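Transcriptional activator II (Enterobacteria phage lambda, PDB 1ZS4) activates transcription from phage promoters for the repressor and integrase genes, binding DNA as a homotetramer so that the virus can establish latency. Local coordinates at residues K38-I41 with S42-K45. Numbering follows the deposited sequence.
Sequences KSQI and SRWK. With nucleotides of chain B; nucleotides of chain A.
Ile-41 and Trp-44 meet at an oblique angle, CD1 of Ile-41 lying 3.9 Å from CE3 of the indole. With CG beside its own backbone N (chi1 -72°), Trp-44 lays its ring back over the carbonyl of Gln-40, which also receives a nearly axial bond from Trp-44 N (N to O 2.7 Å). The phosphate of DC17 of chain B meets the ring at its edge, near the plane: NE1 of Trp-44 gives its N-H to OP2, 3.0 Å from NE1 and nearly straight at 173°. One turn apart, Ser-39 and Arg-43 share a water with Gln-40; it lies 2.7 Å from Gln-40 OE1 and accepts from Arg-43 NH1. Ser-39 OG bonds a cytosine N4, and Gln-40 NE2 and Arg-43 NH2 each bond a guanine N7. The extended Arg-43 forms an offset stack with DT9 of chain A, whose C5 lies 3.4 Å above the guanidinium plane, toward the group's rim. On another side of the helix, Ser-42 OG and Lys-45 NZ grip OP2 of DT8 of chain A, each at 2.8 Å; Lys-45 NZ also bonds Thr-27 OG1. Ile-41 packs inward on helices 7-25 and 27-34. Base contacts between phosphate bonds to both strands mark helix 38-47 as the recognition helix of a helix-turn-helix motif, seated in the major groove.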
loop_
_atom_site.group_PDB
_atom_site.type_symbol
_atom_site.label_atom_id
_atom_site.label_comp_id
_atom_site.label_asym_id
_atom_site.label_seq_id
_atom_site.Cartn_x
_atom_site.Cartn_y
_atom_site.Cartn_z
ATOM N N LYS C 38 5.666 -17.284 24.065
ATOM C CA LYS C 38 6.356 -16.262 24.846
ATOM C C LYS C 38 7.720 -15.968 24.237
ATOM O O LYS C 38 8.241 -14.868 24.412
ATOM C CB LYS C 38 6.526 -16.704 26.299
ATOM C CG LYS C 38 7.222 -18.031 26.487
ATOM C CD LYS C 38 7.274 -18.388 27.973
ATOM C CE LYS C 38 8.106 -19.649 28.225
ATOM N NZ LYS C 38 8.307 -19.921 29.693
ATOM N N SER C 39 8.292 -16.939 23.521
ATOM C CA SER C 39 9.600 -16.742 22.891
ATOM C C SER C 39 9.488 -15.686 21.798
ATOM O O SER C 39 10.462 -14.975 21.505
ATOM C CB SER C 39 10.169 -18.064 22.323
ATOM O OG SER C 39 9.380 -18.620 21.268
ATOM N N GLN C 40 8.295 -15.557 21.212
ATOM C CA GLN C 40 8.083 -14.553 20.177
ATOM C C GLN C 40 7.972 -13.167 20.822
ATOM O O GLN C 40 8.620 -12.216 20.375
ATOM C CB GLN C 40 6.817 -14.864 19.368
ATOM C CG GLN C 40 7.113 -15.553 18.016
ATOM C CD GLN C 40 8.178 -16.628 18.126
ATOM O OE1 GLN C 40 9.368 -16.354 17.944
ATOM N NE2 GLN C 40 7.763 -17.862 18.439
ATOM N N ILE C 41 7.167 -13.037 21.872
ATOM C CA ILE C 41 7.056 -11.723 22.511
ATOM C C ILE C 41 8.455 -11.302 22.967
ATOM O O ILE C 41 8.866 -10.150 22.766
ATOM C CB ILE C 41 6.083 -11.745 23.720
ATOM C CG1 ILE C 41 4.670 -12.114 23.237
ATOM C CG2 ILE C 41 6.071 -10.368 24.441
ATOM C CD1 ILE C 41 4.174 -11.230 22.107
ATOM N N SER C 42 9.196 -12.250 23.531
ATOM C CA SER C 42 10.551 -11.984 24.001
ATOM C C SER C 42 11.426 -11.460 22.857
ATOM O O SER C 42 12.076 -10.409 22.973
ATOM C CB SER C 42 11.160 -13.274 24.573
ATOM O OG SER C 42 12.450 -13.051 25.106
ATOM N N ARG C 43 11.425 -12.177 21.733
ATOM C CA ARG C 43 12.247 -11.770 20.603
ATOM C C ARG C 43 11.781 -10.489 19.930
ATOM O O ARG C 43 12.607 -9.714 19.438
ATOM C CB ARG C 43 12.365 -12.927 19.602
ATOM C CG ARG C 43 13.340 -13.990 20.122
ATOM C CD ARG C 43 13.407 -15.294 19.325
ATOM N NE ARG C 43 14.626 -16.006 19.730
ATOM C CZ ARG C 43 14.678 -17.246 20.203
ATOM N NH1 ARG C 43 13.568 -17.966 20.337
ATOM N NH2 ARG C 43 15.855 -17.750 20.575
ATOM N N TRP C 44 10.471 -10.249 19.925
ATOM C CA TRP C 44 9.937 -9.037 19.310
ATOM C C TRP C 44 10.481 -7.788 20.016
ATOM O O TRP C 44 10.634 -6.748 19.383
ATOM C CB TRP C 44 8.405 -9.006 19.349
ATOM C CG TRP C 44 7.686 -9.968 18.417
ATOM C CD1 TRP C 44 8.244 -10.921 17.614
ATOM C CD2 TRP C 44 6.264 -10.101 18.275
ATOM N NE1 TRP C 44 7.250 -11.658 16.984
ATOM C CE2 TRP C 44 6.027 -11.170 17.373
ATOM C CE3 TRP C 44 5.166 -9.417 18.823
ATOM C CZ2 TRP C 44 4.732 -11.575 17.011
ATOM C CZ3 TRP C 44 3.880 -9.815 18.466
ATOM C CH2 TRP C 44 3.676 -10.890 17.562
ATOM N N LYS C 45 10.763 -7.888 21.314
ATOM C CA LYS C 45 11.305 -6.747 22.063
ATOM C C LYS C 45 12.576 -6.232 21.405
ATOM O O LYS C 45 12.876 -5.035 21.437
ATOM C CB LYS C 45 11.627 -7.169 23.509
ATOM C CG LYS C 45 10.419 -7.642 24.292
ATOM C CD LYS C 45 10.840 -8.175 25.651
ATOM C CE LYS C 45 9.657 -8.729 26.413
ATOM N NZ LYS C 45 10.057 -9.477 27.671
ATOM P P DC B 17 6.678 -14.348 14.283
ATOM O OP1 DC B 17 5.354 -13.735 14.474
ATOM O OP2 DC B 17 7.869 -13.810 14.986
ATOM O "O5'" DC B 17 6.464 -15.829 14.795
ATOM C "C5'" DC B 17 7.038 -16.864 14.101
ATOM C "C4'" DC B 17 6.174 -18.089 14.167
ATOM O "O4'" DC B 17 7.124 -19.044 13.665
ATOM C "C3'" DC B 17 5.867 -18.511 15.608
ATOM O "O3'" DC B 17 4.599 -19.107 15.922
ATOM C "C2'" DC B 17 7.040 -19.360 16.002
ATOM C "C1'" DC B 17 7.579 -19.899 14.702
ATOM N N1 DC B 17 9.024 -19.720 14.801
ATOM C C2 DC B 17 9.820 -20.838 14.756
ATOM O O2 DC B 17 9.268 -21.937 14.569
ATOM N N3 DC B 17 11.153 -20.708 14.922
ATOM C C4 DC B 17 11.689 -19.494 15.122
ATOM N N4 DC B 17 13.012 -19.406 15.281
ATOM C C5 DC B 17 10.890 -18.322 15.166
ATOM C C6 DC B 17 9.575 -18.475 14.990
ATOM P P DT A 8 12.864 -11.517 28.331
ATOM O OP1 DT A 8 13.619 -10.234 28.391
ATOM O OP2 DT A 8 11.748 -11.653 27.371
ATOM O "O5'" DT A 8 13.945 -12.668 28.098
ATOM C "C5'" DT A 8 15.012 -12.799 29.027
ATOM C "C4'" DT A 8 16.085 -13.765 28.567
ATOM O "O4'" DT A 8 15.615 -15.139 28.676
ATOM C "C3'" DT A 8 16.523 -13.615 27.108
ATOM O "O3'" DT A 8 17.924 -13.931 27.019
ATOM C "C2'" DT A 8 15.624 -14.606 26.375
ATOM C "C1'" DT A 8 15.534 -15.741 27.389
ATOM N N1 DT A 8 14.364 -16.664 27.368
ATOM C C2 DT A 8 14.615 -18.023 27.502
ATOM O O2 DT A 8 15.741 -18.501 27.594
ATOM N N3 DT A 8 13.492 -18.812 27.523
ATOM C C4 DT A 8 12.184 -18.398 27.412
ATOM O O4 DT A 8 11.277 -19.218 27.451
ATOM C C5 DT A 8 11.990 -16.973 27.253
ATOM C C7 DT A 8 10.589 -16.456 27.108
ATOM C C6 DT A 8 13.072 -16.184 27.240
ATOM P P DT A 9 18.710 -13.756 25.634
ATOM O OP1 DT A 9 20.045 -13.224 26.009
ATOM O OP2 DT A 9 17.896 -13.047 24.621
ATOM O "O5'" DT A 9 18.897 -15.270 25.160
ATOM C "C5'" DT A 9 19.428 -16.206 26.079
ATOM C "C4'" DT A 9 19.604 -17.578 25.470
ATOM O "O4'" DT A 9 18.358 -18.327 25.499
ATOM C "C3'" DT A 9 20.027 -17.579 23.998
ATOM O "O3'" DT A 9 20.795 -18.765 23.795
ATOM C "C2'" DT A 9 18.694 -17.641 23.265
ATOM C "C1'" DT A 9 17.916 -18.583 24.172
ATOM N N1 DT A 9 16.441 -18.582 24.151
ATOM C C2 DT A 9 15.792 -19.775 24.411
ATOM O O2 DT A 9 16.368 -20.826 24.636
ATOM N N3 DT A 9 14.429 -19.695 24.408
ATOM C C4 DT A 9 13.662 -18.576 24.184
ATOM O O4 DT A 9 12.440 -18.659 24.246
ATOM C C5 DT A 9 14.399 -17.366 23.901
ATOM C C7 DT A 9 13.643 -16.100 23.633
ATOM C C6 DT A 9 15.736 -17.428 23.894
HETATM O O HOH W 1 11.131 -18.061 19.001
#